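Local coordinates for protein geranyltranstransferase (Roseobacter denitrificans, PDB 4LLS) that probably condenses isopentenyl diphosphate with allylic diphosphates, with the help of divalent metal ions, to build longer isoprenoid chains such as farnesyl and geranylgeranyl diphosphate, at residues K63-R66 and G67-L71; F234-A237 and D238-D242; G261-T264 and F265-L269. One frame throughout, in Å; residues are numbered along the deposited sequence.

Contact 1 of 3, residues K63-R66 and G67-L71. With IPE (3-methylbut-3-enyl trihydrogen diphosphate), chain C.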
loop_
_atom_site.group_PDB
_atom_site.type_symbol
_atom_site.label_atom_id
_atom_site.label_comp_id
_atom_site.label_asym_id
_atom_site.label_seq_id
_atom_site.Cartn_x
_atom_site.Cartn_y
_atom_site.Cartn_z
ATOM N N LYS A 63 10.835 9.701 15.462
ATOM C CA LYS A 63 12.055 10.463 15.256
ATOM C C LYS A 63 12.134 11.112 13.876
ATOM O O LYS A 63 12.903 12.087 13.670
ATOM C CB LYS A 63 13.267 9.586 15.449
ATOM C CG LYS A 63 13.440 8.997 16.842
ATOM C CD LYS A 63 14.625 8.041 16.887
ATOM C CE LYS A 63 14.356 6.747 16.145
ATOM N NZ LYS A 63 13.262 5.998 16.813
ATOM N N ARG A 64 11.388 10.577 12.912
ATOM C CA ARG A 64 11.494 10.998 11.511
ATOM C C ARG A 64 12.837 10.742 10.869
ATOM O O ARG A 64 13.255 11.470 9.947
ATOM C CB ARG A 64 11.069 12.453 11.305
ATOM C CG ARG A 64 9.805 12.837 11.989
ATOM C CD ARG A 64 8.634 11.993 11.585
ATOM N NE ARG A 64 7.380 12.645 11.975
ATOM C CZ ARG A 64 6.175 12.140 11.803
ATOM N NH1 ARG A 64 6.001 10.986 11.146
ATOM N NH2 ARG A 64 5.122 12.872 12.171
ATOM N N LEU A 65 13.537 9.703 11.274
ATOM C CA LEU A 65 14.806 9.411 10.657
ATOM C C LEU A 65 14.672 9.300 9.130
ATOM O O LEU A 65 15.508 9.816 8.375
ATOM C CB LEU A 65 15.400 8.116 11.207
ATOM C CG LEU A 65 16.635 7.534 10.529
ATOM C CD1 LEU A 65 17.837 8.454 10.675
ATOM C CD2 LEU A 65 16.969 6.141 11.057
ATOM N N ARG A 66 13.682 8.553 8.658
ATOM C CA ARG A 66 13.590 8.257 7.242
ATOM C C ARG A 66 13.192 9.528 6.471
ATOM O O ARG A 66 13.814 9.875 5.477
ATOM C CB ARG A 66 12.577 7.131 7.004
ATOM C CG ARG A 66 13.111 5.809 7.503
ATOM C CD ARG A 66 12.018 4.770 7.719
ATOM N NE ARG A 66 12.509 3.601 8.461
ATOM C CZ ARG A 66 12.669 3.548 9.785
ATOM N NH1 ARG A 66 13.121 2.419 10.332
ATOM N NH2 ARG A 66 12.410 4.587 10.549
ATOM N N GLY A 67 12.210 10.261 6.960
ATOM C CA GLY A 67 11.917 11.542 6.336
ATOM C C GLY A 67 13.041 12.556 6.371
ATOM O O GLY A 67 13.337 13.263 5.378
ATOM N N PHE A 68 13.785 12.531 7.467
ATOM C CA PHE A 68 14.974 13.386 7.579
ATOM C C PHE A 68 16.025 13.019 6.557
ATOM O O PHE A 68 16.665 13.904 5.942
ATOM C CB PHE A 68 15.551 13.309 9.007
ATOM C CG PHE A 68 16.776 14.120 9.229
ATOM C CD1 PHE A 68 17.985 13.497 9.505
ATOM C CD2 PHE A 68 16.694 15.500 9.317
ATOM C CE1 PHE A 68 19.115 14.260 9.805
ATOM C CE2 PHE A 68 17.807 16.256 9.649
ATOM C CZ PHE A 68 18.993 15.628 9.913
ATOM N N LEU A 69 16.265 11.731 6.352
ATOM C CA LEU A 69 17.196 11.309 5.325
ATOM C C LEU A 69 16.822 11.839 3.950
ATOM O O LEU A 69 17.674 12.226 3.155
ATOM C CB LEU A 69 17.362 9.785 5.303
ATOM C CG LEU A 69 18.164 9.220 6.473
ATOM C CD1 LEU A 69 18.030 7.719 6.542
ATOM C CD2 LEU A 69 19.642 9.597 6.369
ATOM N N VAL A 70 15.526 11.802 3.644
ATOM C CA VAL A 70 15.070 12.324 2.359
ATOM C C VAL A 70 15.377 13.807 2.256
ATOM O O VAL A 70 15.978 14.265 1.282
ATOM C CB VAL A 70 13.559 12.095 2.139
ATOM C CG1 VAL A 70 13.049 12.820 0.907
ATOM C CG2 VAL A 70 13.254 10.615 2.048
ATOM N N LEU A 71 15.011 14.545 3.278
ATOM C CA LEU A 71 15.208 16.011 3.258
ATOM C C LEU A 71 16.687 16.358 3.190
ATOM O O LEU A 71 17.085 17.280 2.484
ATOM C CB LEU A 71 14.579 16.658 4.474
ATOM C CG LEU A 71 13.058 16.564 4.537
ATOM C CD1 LEU A 71 12.491 17.164 5.796
ATOM C CD2 LEU A 71 12.436 17.235 3.341
HETATM C C1 IPE C . 10.900 1.312 14.519
HETATM O O1 IPE C . 11.522 2.354 13.741
HETATM C C2 IPE C . 10.717 0.088 13.628
HETATM C C3 IPE C . 12.041 -0.408 13.104
HETATM C C4 IPE C . 12.282 -0.508 11.798
HETATM C C5 IPE C . 13.059 -0.949 14.061
HETATM P PA IPE C . 11.932 3.725 14.444
HETATM O O1A IPE C . 12.789 3.439 15.685
HETATM O O2A IPE C . 12.539 4.555 13.406
HETATM O O3A IPE C . 10.552 4.364 14.893
HETATM P PB IPE C . 9.904 5.848 14.979
HETATM O O1B IPE C . 8.894 5.774 16.113
HETATM O O2B IPE C . 11.015 6.818 15.265
HETATM O O3B IPE C . 9.327 6.054 13.599
#
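Phe68 N bonds to Arg64 O and closes the first turn of helix 65-76, one of the helices of the all-alpha polyprenyl synthase fold. Arg64 is the N-cap. The Phe68 N to Arg64 O distance is 2.7 Å. Leu69 N reaches Leu65 O at 2.9 Å, and Val70 N bonds to Arg66 O in the same way. This backbone turn is the tight part, and Phe68 CB also sits close to Arg64 O, at 3.1 Å. Across the apolar flank Leu65 CD1 meets Leu69 CD1 at one point, 4.2 Å apart, and both leucines also pack on helices 221-244 and 297-308. The looser, solvent side is the Leu71 end, which is partly exposed. The helix start faces the isopentenyl diphosphate. The Lys63 chain is bent at its last two torsions (chi3 -71°, chi4 -64°), which folds NZ back onto both phosphates. Lys63 NZ lies 2.8 Å from IPE O1A and 2.8 Å from IPE O2B, and the Lys63 backbone N also donates to O2B. With an alanine here, O1A and O2B would probably lose their ammonium mate. His95 and Arg114 also bind the diphosphate. Arg66 runs extended from CG to NE and offers its guanidinium edge: IPE O2A lies near the group's plane, 2.9 Å from Arg66 NH2, with the bond nearly straight at 171°.

Contact 2 of 3, residues F234-A237 and D238-D242. With CA (calcium ion), chain E; IPE (3-methylbut-3-enyl trihydrogen diphosphate), chain C.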
loop_
_atom_site.group_PDB
_atom_site.type_symbol
_atom_site.label_atom_id
_atom_site.label_comp_id
_atom_site.label_asym_id
_atom_site.label_seq_id
_atom_site.Cartn_x
_atom_site.Cartn_y
_atom_site.Cartn_z
ATOM N N PHE A 234 21.509 1.030 12.619
ATOM C CA PHE A 234 20.208 1.346 13.167
ATOM C C PHE A 234 19.538 0.087 13.773
ATOM O O PHE A 234 18.971 0.157 14.862
ATOM C CB PHE A 234 19.332 1.973 12.068
ATOM C CG PHE A 234 17.878 2.128 12.446
ATOM C CD1 PHE A 234 17.459 3.245 13.098
ATOM C CD2 PHE A 234 17.001 1.068 12.276
ATOM C CE1 PHE A 234 16.131 3.343 13.510
ATOM C CE2 PHE A 234 15.683 1.168 12.653
ATOM C CZ PHE A 234 15.280 2.297 13.318
ATOM N N GLN A 235 19.549 -1.026 13.053
ATOM C CA GLN A 235 18.901 -2.219 13.550
ATOM C C GLN A 235 19.626 -2.753 14.781
ATOM O O GLN A 235 18.960 -3.224 15.708
ATOM C CB GLN A 235 18.774 -3.275 12.464
ATOM C CG GLN A 235 17.906 -4.454 12.928
ATOM C CD GLN A 235 16.498 -4.016 13.307
ATOM O OE1 GLN A 235 15.863 -3.251 12.564
ATOM N NE2 GLN A 235 16.067 -4.339 14.536
ATOM N N ILE A 236 20.952 -2.735 14.772
ATOM C CA ILE A 236 21.712 -3.192 15.931
ATOM C C ILE A 236 21.325 -2.348 17.130
ATOM O O ILE A 236 21.039 -2.856 18.214
ATOM C CB ILE A 236 23.224 -3.140 15.694
ATOM C CG1 ILE A 236 23.604 -4.180 14.630
ATOM C CG2 ILE A 236 23.994 -3.407 16.999
ATOM C CD1 ILE A 236 25.012 -4.058 14.090
ATOM N N ALA A 237 21.219 -1.047 16.923
ATOM C CA ALA A 237 20.827 -0.151 17.986
ATOM C C ALA A 237 19.436 -0.442 18.489
ATOM O O ALA A 237 19.198 -0.395 19.691
ATOM C CB ALA A 237 20.916 1.287 17.512
ATOM N N ASP A 238 18.498 -0.697 17.585
ATOM C CA ASP A 238 17.157 -1.103 17.984
ATOM C C ASP A 238 17.159 -2.378 18.837
ATOM O O ASP A 238 16.394 -2.505 19.770
ATOM C CB ASP A 238 16.243 -1.262 16.752
ATOM C CG ASP A 238 14.776 -1.455 17.124
ATOM O OD1 ASP A 238 14.299 -2.617 17.034
ATOM O OD2 ASP A 238 14.137 -0.533 17.696
ATOM N N ASP A 239 17.986 -3.338 18.430
ATOM C CA ASP A 239 18.077 -4.624 19.154
ATOM C C ASP A 239 18.688 -4.399 20.546
ATOM O O ASP A 239 18.272 -5.020 21.530
ATOM C CB ASP A 239 18.933 -5.588 18.351
ATOM C CG ASP A 239 18.254 -6.126 17.078
ATOM O OD1 ASP A 239 17.036 -5.913 16.781
ATOM O OD2 ASP A 239 19.001 -6.785 16.317
ATOM N N ILE A 240 19.658 -3.509 20.640
ATOM C CA ILE A 240 20.225 -3.105 21.938
ATOM C C ILE A 240 19.178 -2.435 22.848
ATOM O O ILE A 240 19.081 -2.732 24.044
ATOM C CB ILE A 240 21.486 -2.215 21.766
ATOM C CG1 ILE A 240 22.661 -3.018 21.178
ATOM C CG2 ILE A 240 21.895 -1.591 23.100
ATOM C CD1 ILE A 240 23.861 -2.228 20.689
ATOM N N LEU A 241 18.386 -1.513 22.302
ATOM C CA LEU A 241 17.329 -0.852 23.058
ATOM C C LEU A 241 16.305 -1.842 23.602
ATOM O O LEU A 241 15.754 -1.617 24.699
ATOM C CB LEU A 241 16.623 0.223 22.183
ATOM C CG LEU A 241 17.417 1.489 21.879
ATOM C CD1 LEU A 241 16.655 2.318 20.838
ATOM C CD2 LEU A 241 17.719 2.317 23.114
ATOM N N ASP A 242 16.018 -2.914 22.865
ATOM C CA ASP A 242 15.109 -3.933 23.381
ATOM C C ASP A 242 15.679 -4.561 24.667
ATOM O O ASP A 242 14.924 -5.079 25.501
ATOM C CB ASP A 242 14.789 -5.043 22.372
ATOM C CG ASP A 242 13.720 -5.994 22.908
ATOM O OD1 ASP A 242 12.559 -5.543 23.073
ATOM O OD2 ASP A 242 14.017 -7.191 23.161
HETATM CA CA CA E . 12.847 -4.106 17.932
HETATM C C1 IPE C . 10.900 1.312 14.519
HETATM O O1 IPE C . 11.522 2.354 13.741
HETATM C C2 IPE C . 10.717 0.088 13.628
HETATM C C3 IPE C . 12.041 -0.408 13.104
HETATM C C4 IPE C . 12.282 -0.508 11.798
HETATM C C5 IPE C . 13.059 -0.949 14.061
HETATM P PA IPE C . 11.932 3.725 14.444
HETATM O O1A IPE C . 12.789 3.439 15.685
HETATM O O2A IPE C . 12.539 4.555 13.406
HETATM O O3A IPE C . 10.552 4.364 14.893
HETATM P PB IPE C . 9.904 5.848 14.979
HETATM O O1B IPE C . 8.894 5.774 16.113
HETATM O O2B IPE C . 11.015 6.818 15.265
HETATM O O3B IPE C . 9.327 6.054 13.599
HETATM O O HOH W 1 13.427 -2.825 19.957
HETATM O O HOH W 2 14.626 -5.579 18.182
HETATM O O HOH W 3 11.897 -5.717 19.345
#
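Gln235 and Asp239 meet one helical turn apart because of how their torsions are set. Gln235 CG stands anti to its own backbone N, and the chain then bends at chi2 (59°), which brings the amide alongside Asp239. The carboxylate of Asp239 comes to meet it, with CG beside the backbone N (chi1 -72°). Gln235 NE2 donates to Asp239 OD1 at 2.9 Å. The oxygen lies in the amide plane of Gln235, but NE2 approaches from above the carboxylate plane. The two flat groups are turned 54° against each other. Gln235 OE1 bonds to Thr201, so both ends of the amide are held. The carboxylate of Asp238 reaches into the active site. Asp238 OD1 binds the calcium ion at 2.3 Å, while OD2 pairs with Lys252. Asp238 CG also lies 3.5 Å from IPE C5. On the preceding turn, Phe234 CE2 meets the same methyl, IPE C5, at 3.7 Å. Backbone bonds hold the stretch as regular helix, among them Asp238 N to Phe234 O and Ile240 N to Ile236 O. On the side turned from the metal, Ile236 CG2 packs on Ile240 CD1 at 3.9 Å. Asp238, Asp239 and Asp242 form the DDxxD signature, the second aspartate-rich motif of this family. Calcium here probably stands in for the magnesium of the working enzyme. Water 2 is bound to the metal, 2.3 Å from the calcium, and donates to Asp239 OD1 at 2.8 Å. Asp238 is therefore a first-shell ligand, Asp239 acts in the second shell through that water, and Gln235, bonded to the same oxygen, probably steadies it.

Contact 3 of 3, residues G261-T264 and F265-L269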
loop_
_atom_site.group_PDB
_atom_site.type_symbol
_atom_site.label_atom_id
_atom_site.label_comp_id
_atom_site.label_asym_id
_atom_site.label_seq_id
_atom_site.Cartn_x
_atom_site.Cartn_y
_atom_site.Cartn_z
ATOM N N GLY A 261 11.598 -15.623 21.297
ATOM C CA GLY A 261 12.652 -16.516 20.821
ATOM C C GLY A 261 13.284 -16.015 19.531
ATOM O O GLY A 261 13.472 -16.785 18.587
ATOM N N LYS A 262 13.515 -14.700 19.463
ATOM C CA LYS A 262 14.172 -14.063 18.324
ATOM C C LYS A 262 15.688 -14.063 18.489
ATOM O O LYS A 262 16.228 -13.624 19.499
ATOM C CB LYS A 262 13.691 -12.616 18.175
ATOM C CG LYS A 262 12.218 -12.471 17.823
ATOM C CD LYS A 262 11.979 -11.340 16.833
ATOM C CE LYS A 262 12.663 -11.582 15.499
ATOM N NZ LYS A 262 12.581 -13.005 15.064
ATOM N N ALA A 263 16.368 -14.588 17.485
ATOM C CA ALA A 263 17.776 -14.296 17.269
ATOM C C ALA A 263 17.888 -12.854 16.786
ATOM O O ALA A 263 17.233 -12.460 15.844
ATOM C CB ALA A 263 18.332 -15.229 16.214
ATOM N N THR A 264 18.730 -12.087 17.453
ATOM C CA THR A 264 18.977 -10.707 17.058
ATOM C C THR A 264 20.468 -10.485 17.123
ATOM O O THR A 264 21.243 -11.338 17.557
ATOM C CB THR A 264 18.289 -9.711 18.002
ATOM O OG1 THR A 264 18.992 -9.646 19.238
ATOM C CG2 THR A 264 16.827 -10.054 18.247
ATOM N N PHE A 265 20.918 -9.322 16.694
ATOM C CA PHE A 265 22.318 -9.061 16.744
ATOM C C PHE A 265 22.848 -9.149 18.167
ATOM O O PHE A 265 23.998 -9.514 18.376
ATOM C CB PHE A 265 22.631 -7.701 16.108
ATOM C CG PHE A 265 22.455 -7.686 14.617
ATOM C CD1 PHE A 265 23.339 -8.354 13.798
ATOM C CD2 PHE A 265 21.296 -7.140 14.055
ATOM C CE1 PHE A 265 23.135 -8.404 12.427
ATOM C CE2 PHE A 265 21.065 -7.230 12.683
ATOM C CZ PHE A 265 21.979 -7.867 11.880
ATOM N N VAL A 266 22.028 -8.812 19.142
ATOM C CA VAL A 266 22.471 -8.805 20.522
ATOM C C VAL A 266 22.482 -10.215 21.087
ATOM O O VAL A 266 23.435 -10.585 21.751
ATOM C CB VAL A 266 21.599 -7.890 21.395
ATOM C CG1 VAL A 266 21.958 -8.067 22.864
ATOM C CG2 VAL A 266 21.789 -6.439 20.964
ATOM N N SER A 267 21.477 -11.027 20.765
ATOM C CA SER A 267 21.442 -12.403 21.261
ATOM C C SER A 267 22.572 -13.239 20.666
ATOM O O SER A 267 23.166 -14.041 21.364
ATOM C CB SER A 267 20.065 -13.032 21.013
ATOM O OG SER A 267 19.864 -13.417 19.691
ATOM N N LEU A 268 22.969 -12.954 19.432
ATOM C CA LEU A 268 24.042 -13.690 18.770
ATOM C C LEU A 268 25.412 -13.184 19.183
ATOM O O LEU A 268 26.307 -13.986 19.457
ATOM C CB LEU A 268 23.949 -13.609 17.245
ATOM C CG LEU A 268 22.787 -14.341 16.576
ATOM C CD1 LEU A 268 22.922 -14.213 15.064
ATOM C CD2 LEU A 268 22.748 -15.806 17.001
ATOM N N LEU A 269 25.615 -11.866 19.122
ATOM C CA LEU A 269 26.941 -11.281 19.306
ATOM C C LEU A 269 27.240 -11.013 20.784
ATOM O O LEU A 269 28.410 -10.824 21.124
ATOM C CB LEU A 269 27.068 -9.960 18.539
ATOM C CG LEU A 269 26.931 -10.056 17.021
ATOM C CD1 LEU A 269 26.973 -8.680 16.364
ATOM C CD2 LEU A 269 28.008 -10.970 16.458
#
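A capping box links Thr264 and Ser267 at the start of the short helix 265-269. Thr264 is the N-cap. Each side chain accepts a bond from the backbone N of the other. Ser267 N donates to Thr264 OG1 at 3.2 Å, nearly straight at 168°. In return, Thr264 N donates to Ser267 OG at 2.8 Å. Both hydroxyls sit between the backbone N and the carbonyl carbon of their own residue (chi1 74° for Thr264, 77° for Ser267), and this puts each oxygen in line with the other residue's N-H. Thr264 OG1 also receives a weak bond from Val266 N, 3.1 Å away, so one oxygen serves two amides of the first turn. Leu268 N then bonds to Thr264 O at 3.0 Å as the regular helix pattern begins. Leu268 CB lies 3.5 Å from that same oxygen. Ser267 and Leu268 are on the exposed side. The inner side is buried. The Phe265 ring packs on helices 190-215 and 221-244, and Val266 touches helices 221-244 and 271-288. Just before the cap, Lys262 forms a salt bridge with Asp178, and its side chain lies about 4 Å from a bound calcium ion. Gly261 closes the preceding helix in a Schellman motif, with the positive phi that favours glycine. The chain thus leaves one helix through a Schellman turn and enters the next within a few residues. The reciprocal side-chain and backbone bonds of Thr264 and Ser267 are typical of the N-terminal capping box, which satisfies amides that have no preceding turn to bond to.

Contacts 1 and 2 are buried and belong to one site: both touch the isopentenyl diphosphate, and Leu65 CD2 packs on Phe234 CD1 at 3.6 Å. Contact 1 supplies positive groups to the diphosphate. Contact 2 supplies carboxylates, one to a calcium ion and one to a water on it. The centre of contact 3 lies about 21 Å from the centre of the chain. This contact is partly exposed, and its chemistry is hydroxyl capping of a helix start. It still rests on contact 2, since Asp239 OD2 and Phe265 N form a probable hydrogen bond and Ile236 and Ile240 pack on Phe265 and Val266. Contacts 1 and 3 do not touch; helix 221-244 lies against both.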